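Local atomic coordinates of beta-N-acetylglucosaminidase (Thermotoga maritima, PDB entry 3WO8), a protein that probably hydrolyses terminal non-reducing N-acetyl-D-hexosamine residues from N-acetyl-beta-D-hexosaminides, as a glycoside hydrolase of family 3. Residues N120-P125 with G164-C169; K214-T219 with D250-S255; F438-P443 with V455-T460. All blocks are in the same frame, centred on the assembly; numbering follows the deposited sequence.

Contact 1 of 3, residues N120-P125 with G164-C169; sequences NMVFAP and GGVIPC
The Phe123 ring meets Cys169 at its edge, where CB of Cys169 lies in the ring plane, 3.7 Å from Phe123 CD1. Cys169 SG, anti to its backbone N (chi1 -173°), makes an oblique sulfur-aromatic contact with the same ring, 5.2 Å from the Phe123 centroid. Phe21 meets this ring with planes at about 60°, and Met218 of strand 216-219 also touches Phe123. The contact joins two adjacent parallel strands of the TIM barrel, the short 121-122 and 167-173, linked through helix 147-164; Phe123 follows the first and Cys169 lies on the second. Ile167 gives its N-H to Asn120 O in a nearly straight bond (175°) that comes from above the carbonyl plane, and Val122 N donates to Ile167 O at 2.9 Å. Met121 CA approaches Ile167 O at 3.0 Å as a CA-H...O contact. Phe123 is the centre of an inverse gamma turn, after which Ala124 O accepts the N-H of Cys169. Val122 CG1 packs against Val166 CG2 at 3.9 Å, and Tyr161 of helix 147-164 touches both valines. Gly165 ends that helix in a Schellman motif, immediately before Val166, whose CB points toward segment 120-125.

Contact 2 of 3, residues K214-T219 with D250-S255; sequences KVTVMT and DGLVIS
Val217 grips the neighbouring strand through both its backbone N, bonded to Leu252 O at 3.0 Å, and its carbonyl O, which takes the N-H of Ile254 at 2.8 Å. The pairing is that of adjacent parallel strands in the TIM barrel, 216-219 and 253-257; the axes of 216-219 and 253-255 are inclined by 32°. Ile254 O then accepts Thr219 N at 3.0 Å, and Met218 CA approaches the same oxygen as a CA-H...O contact. Among the side chains, Ile254 uses its CG2 branch, which sits between its own backbone N and carbonyl carbon (chi1 -168° for CG1), to reach Met218 CB at 3.6 Å. Thr216 and Leu252 lie side by side and point the same way, with Thr216 CG2 3.8 Å from Leu252 CD2. The methyl branch of Thr219 places CG2 3.7 Å from Ser255 CA. Around this first shell, helix 310-326 covers Leu252 with Thr319 and Val320, while Tyr323 OH is hydrogen-bonded to Val215 O. Helix 236-247 packs on Val253 and Thr219 through Leu243, Arg244 and Ile239. Asn282 OD1 holds Val253 N, and Ser255 OG is tied to Leu285 N of the next strand, 283-286.

Contact 3 of 3, residues F438-P443 with V455-T460; sequences FVLRNP and VVTRST
Phe438 and Val455 are paired where parallel strands 435-439 and 453-456 run side by side in the mixed sheet of the C-terminal domain. Backbone bonding is brief: Val439 N donates to Val455 O at 2.6 Å, and Thr457 N returns a weak bond to Val439 O before the chains leave the sheet. Thr457 OG1 lies 3.2 Å from Val439 O and 2.9 Å from Ser459 O. The aromatic contact is a CH-pi one: Val455 CB stands over one face of the Phe438 ring, 4.1 Å from its centroid and offset toward the rim. Phe414 stacks with this ring as well. Leu440 and Thr457 lie side by side, pointing the same way, with Leu440 CD1 3.3 Å from Thr457 OG1. On the face of Val439 and Val456, Val456 CG1 meets Pro443 CB at 3.9 Å. Polar ends find partners beyond the two segments. Arg441 NE forms a salt bridge with OD1 of Asp139 of the second subunit, Ser459 OG bonds to Pro90 O of that subunit, and Arg458 NH1 bonds to Ala343 O. The Arg458 chain, extended from CG to NE (chi3 172°), crosses Pro443 at about a right angle, bringing its NE to 3.8 Å from Pro443 CG.

Contacts 1 and 2 belong to one barrel sheet and are joined, since strands 167-173 and 216-219 are neighbours: Pro168 O lies 2.9 Å from Thr216 N, a probable hydrogen bond, and Ile167 CG2 packs on Thr216 CG2. Both are buried, untouched by the second subunit. Contact 1 adds a cysteine-phenylalanine contact to its backbone bonds, and contact 2 relies on a regular backbone ladder with aliphatic packing. Contact 3 lies in the C-terminal domain, its centre about 38 Å from that of contact 1. Its strand pair is buried, but residues 441-443 are partly exposed and this end meets the second subunit: Arg441 forms a salt bridge across the boundary, while buried Arg458 bonds within its own chain.

Contact 1 of 3, residues N120-P125 with G164-C169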
ATOM      1  N   ASN B 120      12.127   9.568  -4.533  1.00 32.64           N
ATOM      2  CA  ASN B 120      13.374   9.938  -3.878  1.00 30.29           C
ATOM      3  C   ASN B 120      13.287  11.287  -3.164  1.00 29.85           C
ATOM      4  O   ASN B 120      14.278  11.825  -2.742  1.00 32.30           O
ATOM      5  CB  ASN B 120      14.497   9.876  -4.894  1.00 30.05           C
ATOM      6  CG  ASN B 120      14.363  10.923  -5.993  1.00 32.53           C
ATOM      7  OD1 ASN B 120      13.469  11.781  -5.980  1.00 34.36           O
ATOM      8  ND2 ASN B 120      15.250  10.861  -6.945  1.00 30.61           N
ATOM      9  N   MET B 121      12.074  11.793  -2.980  1.00 32.30           N
ATOM     10  CA  MET B 121      11.838  13.035  -2.306  1.00 33.34           C
ATOM     11  C   MET B 121      10.410  13.017  -1.829  1.00 34.17           C
ATOM     12  O   MET B 121       9.583  12.291  -2.417  1.00 32.94           O
ATOM     13  CB  MET B 121      11.992  14.172  -3.308  1.00 38.07           C
ATOM     14  CG  MET B 121      11.654  15.575  -2.771  1.00 40.92           C
ATOM     15  SD  MET B 121      12.174  16.946  -3.855  1.00 41.34           S
ATOM     16  CE  MET B 121      13.868  16.507  -4.060  1.00 47.89           C
ATOM     17  N   VAL B 122      10.112  13.818  -0.799  1.00 30.74           N
ATOM     18  CA  VAL B 122       8.734  14.014  -0.376  1.00 31.99           C
ATOM     19  C   VAL B 122       8.472  15.437   0.056  1.00 32.39           C
ATOM     20  O   VAL B 122       9.300  16.065   0.688  1.00 35.32           O
ATOM     21  CB  VAL B 122       8.318  13.056   0.782  1.00 32.92           C
ATOM     22  CG1 VAL B 122       9.207  13.230   1.995  1.00 36.54           C
ATOM     23  CG2 VAL B 122       6.876  13.283   1.191  1.00 31.18           C
ATOM     24  N   PHE B 123       7.285  15.930  -0.221  1.00 31.90           N
ATOM     25  CA  PHE B 123       6.958  17.239   0.249  1.00 33.98           C
ATOM     26  C   PHE B 123       6.477  17.208   1.667  1.00 30.83           C
ATOM     27  O   PHE B 123       5.407  17.617   1.966  1.00 32.05           O
ATOM     28  CB  PHE B 123       6.017  17.969  -0.722  1.00 37.83           C
ATOM     29  CG  PHE B 123       6.660  18.249  -2.085  1.00 41.11           C
ATOM     30  CD1 PHE B 123       7.948  18.724  -2.175  1.00 45.32           C
ATOM     31  CD2 PHE B 123       5.988  18.034  -3.243  1.00 42.49           C
ATOM     32  CE1 PHE B 123       8.541  18.988  -3.389  1.00 47.96           C
ATOM     33  CE2 PHE B 123       6.573  18.299  -4.461  1.00 47.98           C
ATOM     34  CZ  PHE B 123       7.855  18.774  -4.541  1.00 47.25           C
ATOM     35  N   ALA B 124       7.332  16.788   2.567  1.00 31.86           N
ATOM     36  CA  ALA B 124       7.023  16.942   3.979  1.00 33.17           C
ATOM     37  C   ALA B 124       8.354  17.083   4.705  1.00 30.02           C
ATOM     38  O   ALA B 124       9.387  16.789   4.106  1.00 30.27           O
ATOM     39  CB  ALA B 124       6.254  15.729   4.450  1.00 38.74           C
ATOM     40  N   PRO B 125       8.354  17.543   5.959  1.00 27.58           N
ATOM     41  CA  PRO B 125       7.216  17.888   6.786  1.00 30.81           C
ATOM     42  C   PRO B 125       6.780  19.316   6.716  1.00 34.49           C
ATOM     43  O   PRO B 125       7.507  20.205   6.279  1.00 40.67           O
ATOM     44  CB  PRO B 125       7.689  17.586   8.221  1.00 32.21           C
ATOM     45  CG  PRO B 125       9.171  17.726   8.178  1.00 31.69           C
ATOM     46  CD  PRO B 125       9.601  17.481   6.729  1.00 29.01           C
ATOM     47  N   GLY B 164      15.507   6.673   5.617  1.00 40.71           N
ATOM     48  CA  GLY B 164      14.714   5.766   4.755  1.00 39.59           C
ATOM     49  C   GLY B 164      15.052   5.810   3.270  1.00 39.03           C
ATOM     50  O   GLY B 164      14.863   4.833   2.526  1.00 38.42           O
ATOM     51  N   GLY B 165      15.535   6.947   2.795  1.00 38.71           N
ATOM     52  CA  GLY B 165      15.921   7.028   1.392  1.00 37.16           C
ATOM     53  C   GLY B 165      15.334   8.177   0.624  1.00 38.29           C
ATOM     54  O   GLY B 165      15.545   8.260  -0.583  1.00 41.87           O
ATOM     55  N   VAL B 166      14.622   9.079   1.286  1.00 37.93           N
ATOM     56  CA  VAL B 166      14.087  10.225   0.570  1.00 38.95           C
ATOM     57  C   VAL B 166      14.510  11.554   1.177  1.00 37.94           C
ATOM     58  O   VAL B 166      14.594  11.715   2.395  1.00 31.74           O
ATOM     59  CB  VAL B 166      12.537  10.175   0.435  1.00 38.80           C
ATOM     60  CG1 VAL B 166      12.119   8.851  -0.180  1.00 38.73           C
ATOM     61  CG2 VAL B 166      11.853  10.379   1.787  1.00 39.73           C
ATOM     62  N   ILE B 167      14.703  12.514   0.276  1.00 40.36           N
ATOM     63  CA  ILE B 167      15.020  13.868   0.655  1.00 40.66           C
ATOM     64  C   ILE B 167      13.717  14.547   0.975  1.00 38.80           C
ATOM     65  O   ILE B 167      12.788  14.547   0.140  1.00 37.39           O
ATOM     66  CB  ILE B 167      15.655  14.642  -0.490  1.00 47.96           C
ATOM     67  CG1 ILE B 167      16.890  13.901  -1.005  1.00 51.10           C
ATOM     68  CG2 ILE B 167      16.058  16.034  -0.029  1.00 45.45           C
ATOM     69  CD1 ILE B 167      17.251  14.294  -2.415  1.00 49.12           C
ATOM     70  N   PRO B 168      13.624  15.134   2.176  1.00 33.15           N
ATOM     71  CA  PRO B 168      12.405  15.803   2.534  1.00 33.33           C
ATOM     72  C   PRO B 168      12.431  17.213   2.093  1.00 37.73           C
ATOM     73  O   PRO B 168      13.462  17.742   1.691  1.00 37.24           O
ATOM     74  CB  PRO B 168      12.404  15.763   4.053  1.00 35.38           C
ATOM     75  CG  PRO B 168      13.867  15.835   4.393  1.00 38.06           C
ATOM     76  CD  PRO B 168      14.597  15.124   3.262  1.00 33.55           C
ATOM     77  N   CYS B 169      11.269  17.824   2.217  1.00 44.09           N
ATOM     78  CA  CYS B 169      11.073  19.209   1.911  1.00 41.92           C
ATOM     79  C   CYS B 169      10.282  19.917   3.022  1.00 40.80           C
ATOM     80  O   CYS B 169       9.088  19.738   3.145  1.00 39.03           O
ATOM     81  CB  CYS B 169      10.322  19.305   0.608  1.00 44.82           C
ATOM     82  SG  CYS B 169      10.233  21.018   0.090  1.00 41.64           S
TER

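Contact 2 of 3, residues K214-T219 with D250-S255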
ATOM      1  N   LYS B 214      21.070  18.184   4.047  1.00 69.06           N
ATOM      2  CA  LYS B 214      20.547  17.375   2.916  1.00 65.87           C
ATOM      3  C   LYS B 214      19.033  17.542   2.630  1.00 59.16           C
ATOM      4  O   LYS B 214      18.511  17.050   1.635  1.00 54.14           O
ATOM      5  CB  LYS B 214      20.934  15.905   3.085  1.00 69.53           C
ATOM      6  CG  LYS B 214      22.415  15.670   2.831  1.00 73.37           C
ATOM      7  CD  LYS B 214      22.837  14.207   2.851  1.00 72.53           C
ATOM      8  CE  LYS B 214      22.624  13.541   1.501  1.00 75.78           C
ATOM      9  NZ  LYS B 214      23.321  12.225   1.376  1.00 79.01           N
ATOM     10  N   VAL B 215      18.365  18.284   3.494  1.00 51.46           N
ATOM     11  CA  VAL B 215      17.011  18.800   3.278  1.00 47.16           C
ATOM     12  C   VAL B 215      16.770  19.780   2.087  1.00 46.33           C
ATOM     13  O   VAL B 215      17.683  20.486   1.631  1.00 47.04           O
ATOM     14  CB  VAL B 215      16.619  19.524   4.582  1.00 48.44           C
ATOM     15  CG1 VAL B 215      15.404  20.401   4.416  1.00 47.09           C
ATOM     16  CG2 VAL B 215      16.421  18.507   5.706  1.00 52.61           C
ATOM     17  N   THR B 216      15.519  19.833   1.607  1.00 42.78           N
ATOM     18  CA  THR B 216      15.051  20.953   0.778  1.00 39.55           C
ATOM     19  C   THR B 216      13.982  21.797   1.472  1.00 38.60           C
ATOM     20  O   THR B 216      13.362  21.366   2.447  1.00 36.39           O
ATOM     21  CB  THR B 216      14.458  20.531  -0.562  1.00 38.79           C
ATOM     22  OG1 THR B 216      13.077  20.241  -0.389  1.00 46.80           O
ATOM     23  CG2 THR B 216      15.162  19.342  -1.127  1.00 39.88           C
ATOM     24  N   VAL B 217      13.783  23.008   0.943  1.00 38.09           N
ATOM     25  CA  VAL B 217      12.866  24.004   1.519  1.00 39.99           C
ATOM     26  C   VAL B 217      11.849  24.533   0.503  1.00 38.21           C
ATOM     27  O   VAL B 217      12.205  24.943  -0.604  1.00 38.51           O
ATOM     28  CB  VAL B 217      13.619  25.221   2.064  1.00 40.70           C
ATOM     29  CG1 VAL B 217      12.649  26.196   2.689  1.00 39.34           C
ATOM     30  CG2 VAL B 217      14.627  24.791   3.110  1.00 42.88           C
ATOM     31  N   MET B 218      10.583  24.517   0.884  1.00 36.09           N
ATOM     32  CA  MET B 218       9.571  25.073   0.026  1.00 39.52           C
ATOM     33  C   MET B 218       9.123  26.397   0.617  1.00 40.00           C
ATOM     34  O   MET B 218       8.946  26.601   1.828  1.00 38.91           O
ATOM     35  CB  MET B 218       8.387  24.127  -0.159  1.00 43.20           C
ATOM     36  CG  MET B 218       7.243  24.677  -1.004  1.00 47.13           C
ATOM     37  SD  MET B 218       5.760  23.632  -1.063  1.00 44.69           S
ATOM     38  CE  MET B 218       6.288  22.505  -2.342  1.00 44.21           C
ATOM     39  N   THR B 219       8.889  27.284  -0.303  1.00 41.50           N
ATOM     40  CA  THR B 219       8.631  28.652  -0.015  1.00 46.26           C
ATOM     41  C   THR B 219       7.128  28.866   0.247  1.00 46.59           C
ATOM     42  O   THR B 219       6.278  28.132  -0.286  1.00 47.87           O
ATOM     43  CB  THR B 219       9.172  29.394  -1.236  1.00 48.47           C
ATOM     44  OG1 THR B 219       9.867  30.551  -0.813  1.00 53.42           O
ATOM     45  CG2 THR B 219       8.078  29.687  -2.211  1.00 48.84           C
ATOM     46  N   ASP B 250      22.327  26.908   1.925  1.00 43.36           N
ATOM     47  CA  ASP B 250      22.714  27.032   0.504  1.00 50.67           C
ATOM     48  C   ASP B 250      22.235  25.876  -0.364  1.00 50.53           C
ATOM     49  O   ASP B 250      22.682  25.715  -1.510  1.00 43.87           O
ATOM     50  CB  ASP B 250      24.227  27.200   0.346  1.00 61.48           C
ATOM     51  CG  ASP B 250      24.995  25.980   0.766  1.00 66.40           C
ATOM     52  OD1 ASP B 250      24.463  25.220   1.590  1.00 73.21           O
ATOM     53  OD2 ASP B 250      26.134  25.795   0.287  1.00 73.39           O
ATOM     54  N   GLY B 251      21.293  25.102   0.184  1.00 53.38           N
ATOM     55  CA  GLY B 251      20.695  23.962  -0.521  1.00 49.57           C
ATOM     56  C   GLY B 251      19.493  24.341  -1.363  1.00 45.76           C
ATOM     57  O   GLY B 251      19.328  25.482  -1.716  1.00 46.91           O
ATOM     58  N   LEU B 252      18.631  23.370  -1.630  1.00 49.79           N
ATOM     59  CA  LEU B 252      17.523  23.488  -2.595  1.00 47.59           C
ATOM     60  C   LEU B 252      16.338  24.285  -2.083  1.00 44.40           C
ATOM     61  O   LEU B 252      15.789  24.020  -1.028  1.00 50.16           O
ATOM     62  CB  LEU B 252      17.054  22.106  -2.990  1.00 47.88           C
ATOM     63  CG  LEU B 252      16.385  21.973  -4.337  1.00 50.86           C
ATOM     64  CD1 LEU B 252      17.271  22.487  -5.450  1.00 52.62           C
ATOM     65  CD2 LEU B 252      16.099  20.507  -4.607  1.00 52.34           C
ATOM     66  N   VAL B 253      15.992  25.317  -2.824  1.00 46.14           N
ATOM     67  CA  VAL B 253      14.835  26.107  -2.521  1.00 44.72           C
ATOM     68  C   VAL B 253      13.866  25.928  -3.674  1.00 47.34           C
ATOM     69  O   VAL B 253      14.204  26.129  -4.882  1.00 41.40           O
ATOM     70  CB  VAL B 253      15.171  27.581  -2.322  1.00 45.82           C
ATOM     71  CG1 VAL B 253      13.884  28.397  -2.323  1.00 44.42           C
ATOM     72  CG2 VAL B 253      15.903  27.762  -0.997  1.00 46.74           C
ATOM     73  N   ILE B 254      12.658  25.532  -3.298  1.00 45.27           N
ATOM     74  CA  ILE B 254      11.667  25.226  -4.286  1.00 47.85           C
ATOM     75  C   ILE B 254      10.488  26.112  -4.017  1.00 43.80           C
ATOM     76  O   ILE B 254      10.172  26.416  -2.862  1.00 43.38           O
ATOM     77  CB  ILE B 254      11.277  23.735  -4.286  1.00 54.85           C
ATOM     78  CG1 ILE B 254      10.467  23.433  -5.545  1.00 59.03           C
ATOM     79  CG2 ILE B 254      10.494  23.357  -3.017  1.00 56.46           C
ATOM     80  CD1 ILE B 254      10.007  21.996  -5.665  1.00 66.43           C
ATOM     81  N   SER B 255       9.864  26.551  -5.101  1.00 43.56           N
ATOM     82  CA  SER B 255       8.647  27.358  -5.005  1.00 48.76           C
ATOM     83  C   SER B 255       7.438  26.502  -4.613  1.00 44.68           C
ATOM     84  O   SER B 255       7.391  25.318  -4.941  1.00 42.26           O
ATOM     85  CB  SER B 255       8.375  28.036  -6.348  1.00 48.74           C
ATOM     86  OG  SER B 255       7.747  27.149  -7.262  1.00 47.59           O
TER

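Contact 3 of 3, residues F438-P443 with V455-T460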
ATOM      1  N   PHE B 438      -6.822 -12.448 -26.242  1.00 41.24           N
ATOM      2  CA  PHE B 438      -5.844 -12.249 -25.174  1.00 40.71           C
ATOM      3  C   PHE B 438      -5.899 -13.497 -24.298  1.00 42.75           C
ATOM      4  O   PHE B 438      -6.896 -13.729 -23.592  1.00 40.97           O
ATOM      5  CB  PHE B 438      -6.147 -11.013 -24.360  1.00 36.00           C
ATOM      6  CG  PHE B 438      -5.748  -9.731 -25.000  1.00 31.27           C
ATOM      7  CD1 PHE B 438      -6.433  -9.254 -26.059  1.00 32.11           C
ATOM      8  CD2 PHE B 438      -4.722  -8.977 -24.493  1.00 32.73           C
ATOM      9  CE1 PHE B 438      -6.093  -8.048 -26.654  1.00 32.83           C
ATOM     10  CE2 PHE B 438      -4.366  -7.760 -25.063  1.00 33.74           C
ATOM     11  CZ  PHE B 438      -5.062  -7.289 -26.149  1.00 33.49           C
ATOM     12  N   VAL B 439      -4.853 -14.312 -24.387  1.00 44.02           N
ATOM     13  CA  VAL B 439      -4.724 -15.484 -23.519  1.00 44.77           C
ATOM     14  C   VAL B 439      -4.104 -14.960 -22.226  1.00 41.56           C
ATOM     15  O   VAL B 439      -2.903 -14.620 -22.130  1.00 41.31           O
ATOM     16  CB  VAL B 439      -3.909 -16.625 -24.172  1.00 45.45           C
ATOM     17  CG1 VAL B 439      -3.651 -17.752 -23.179  1.00 46.02           C
ATOM     18  CG2 VAL B 439      -4.654 -17.161 -25.387  1.00 44.30           C
ATOM     19  N   LEU B 440      -4.978 -14.853 -21.243  1.00 40.21           N
ATOM     20  CA  LEU B 440      -4.682 -14.130 -20.008  1.00 40.08           C
ATOM     21  C   LEU B 440      -4.018 -14.980 -18.951  1.00 36.60           C
ATOM     22  O   LEU B 440      -3.229 -14.463 -18.158  1.00 35.06           O
ATOM     23  CB  LEU B 440      -5.967 -13.511 -19.460  1.00 41.41           C
ATOM     24  CG  LEU B 440      -6.143 -11.985 -19.620  1.00 42.36           C
ATOM     25  CD1 LEU B 440      -5.277 -11.301 -20.680  1.00 38.72           C
ATOM     26  CD2 LEU B 440      -7.610 -11.678 -19.852  1.00 43.82           C
ATOM     27  N   ARG B 441      -4.294 -16.284 -18.990  1.00 39.65           N
ATOM     28  CA  ARG B 441      -3.885 -17.196 -17.934  1.00 41.34           C
ATOM     29  C   ARG B 441      -2.975 -18.328 -18.421  1.00 40.13           C
ATOM     30  O   ARG B 441      -1.749 -18.233 -18.401  1.00 47.87           O
ATOM     31  CB  ARG B 441      -5.124 -17.708 -17.191  1.00 40.63           C
ATOM     32  CG  ARG B 441      -5.837 -16.595 -16.435  1.00 41.89           C
ATOM     33  CD  ARG B 441      -7.055 -17.107 -15.725  1.00 48.00           C
ATOM     34  NE  ARG B 441      -6.703 -17.963 -14.593  1.00 55.86           N
ATOM     35  CZ  ARG B 441      -7.352 -17.979 -13.428  1.00 64.82           C
ATOM     36  NH1 ARG B 441      -8.390 -17.156 -13.225  1.00 60.77           N
ATOM     37  NH2 ARG B 441      -6.946 -18.808 -12.452  1.00 65.75           N
ATOM     38  N   ASN B 442      -3.570 -19.408 -18.843  1.00 40.36           N
ATOM     39  CA  ASN B 442      -2.797 -20.577 -19.190  1.00 40.60           C
ATOM     40  C   ASN B 442      -2.347 -20.526 -20.626  1.00 40.20           C
ATOM     41  O   ASN B 442      -3.166 -20.601 -21.522  1.00 43.50           O
ATOM     42  CB  ASN B 442      -3.672 -21.792 -18.996  1.00 47.05           C
ATOM     43  CG  ASN B 442      -2.878 -23.093 -18.972  1.00 48.12           C
ATOM     44  OD1 ASN B 442      -1.742 -23.181 -19.449  1.00 39.14           O
ATOM     45  ND2 ASN B 442      -3.487 -24.109 -18.398  1.00 46.67           N
ATOM     46  N   PRO B 443      -1.044 -20.435 -20.863  1.00 41.27           N
ATOM     47  CA  PRO B 443      -0.594 -20.298 -22.252  1.00 45.81           C
ATOM     48  C   PRO B 443      -0.769 -21.560 -23.133  1.00 46.29           C
ATOM     49  O   PRO B 443      -0.585 -21.500 -24.348  1.00 44.46           O
ATOM     50  CB  PRO B 443       0.902 -19.894 -22.110  1.00 43.87           C
ATOM     51  CG  PRO B 443       1.178 -19.842 -20.635  1.00 41.20           C
ATOM     52  CD  PRO B 443       0.086 -20.581 -19.938  1.00 39.81           C
ATOM     53  N   VAL B 455      -2.509 -12.517 -28.104  1.00 50.39           N
ATOM     54  CA  VAL B 455      -1.634 -11.912 -27.106  1.00 47.59           C
ATOM     55  C   VAL B 455      -1.667 -12.830 -25.888  1.00 43.74           C
ATOM     56  O   VAL B 455      -2.746 -13.113 -25.306  1.00 40.49           O
ATOM     57  CB  VAL B 455      -2.033 -10.487 -26.744  1.00 46.87           C
ATOM     58  CG1 VAL B 455      -1.056  -9.918 -25.734  1.00 49.82           C
ATOM     59  CG2 VAL B 455      -2.015  -9.615 -27.964  1.00 46.03           C
ATOM     60  N   VAL B 456      -0.472 -13.338 -25.577  1.00 40.80           N
ATOM     61  CA  VAL B 456      -0.224 -14.216 -24.434  1.00 43.04           C
ATOM     62  C   VAL B 456       0.430 -13.378 -23.367  1.00 39.32           C
ATOM     63  O   VAL B 456       1.617 -13.103 -23.434  1.00 42.86           O
ATOM     64  CB  VAL B 456       0.690 -15.415 -24.804  1.00 42.88           C
ATOM     65  CG1 VAL B 456       0.923 -16.275 -23.587  1.00 44.62           C
ATOM     66  CG2 VAL B 456       0.057 -16.278 -25.917  1.00 40.61           C
ATOM     67  N   THR B 457      -0.372 -12.903 -22.426  1.00 42.53           N
ATOM     68  CA  THR B 457       0.157 -12.262 -21.208  1.00 42.50           C
ATOM     69  C   THR B 457       0.385 -13.430 -20.288  1.00 44.64           C
ATOM     70  O   THR B 457      -0.103 -14.569 -20.545  1.00 53.64           O
ATOM     71  CB  THR B 457      -0.877 -11.329 -20.554  1.00 40.06           C
ATOM     72  OG1 THR B 457      -2.113 -12.033 -20.368  1.00 33.61           O
ATOM     73  CG2 THR B 457      -1.124 -10.113 -21.425  1.00 40.05           C
ATOM     74  N   ARG B 458       1.045 -13.236 -19.180  1.00 40.21           N
ATOM     75  CA  ARG B 458       0.902 -14.376 -18.236  1.00 41.70           C
ATOM     76  C   ARG B 458       0.305 -13.924 -16.921  1.00 35.98           C
ATOM     77  O   ARG B 458       0.767 -14.292 -15.865  1.00 38.79           O
ATOM     78  CB  ARG B 458       2.225 -15.119 -18.098  1.00 43.93           C
ATOM     79  CG  ARG B 458       2.458 -16.104 -19.226  1.00 42.32           C
ATOM     80  CD  ARG B 458       3.944 -16.309 -19.483  1.00 46.60           C
ATOM     81  NE  ARG B 458       4.103 -17.394 -20.444  1.00 47.98           N
ATOM     82  CZ  ARG B 458       4.446 -17.263 -21.725  1.00 47.06           C
ATOM     83  NH1 ARG B 458       4.740 -16.081 -22.258  1.00 48.52           N
ATOM     84  NH2 ARG B 458       4.495 -18.347 -22.476  1.00 47.66           N
ATOM     85  N   SER B 459      -0.756 -13.144 -17.058  1.00 33.82           N
ATOM     86  CA  SER B 459      -1.273 -12.285 -16.033  1.00 35.35           C
ATOM     87  C   SER B 459      -2.623 -11.749 -16.489  1.00 36.86           C
ATOM     88  O   SER B 459      -2.836 -11.488 -17.665  1.00 33.34           O
ATOM     89  CB  SER B 459      -0.352 -11.088 -15.769  1.00 33.81           C
ATOM     90  OG  SER B 459      -0.118 -10.915 -14.399  1.00 40.80           O
ATOM     91  N   THR B 460      -3.531 -11.627 -15.525  1.00 38.09           N
ATOM     92  CA  THR B 460      -4.716 -10.828 -15.650  1.00 35.88           C
ATOM     93  C   THR B 460      -4.475  -9.404 -15.176  1.00 34.55           C
ATOM     94  O   THR B 460      -5.347  -8.568 -15.329  1.00 34.60           O
ATOM     95  CB  THR B 460      -5.812 -11.399 -14.771  1.00 39.70           C
ATOM     96  OG1 THR B 460      -5.345 -11.448 -13.425  1.00 37.81           O
ATOM     97  CG2 THR B 460      -6.185 -12.823 -15.252  1.00 42.23           C
TER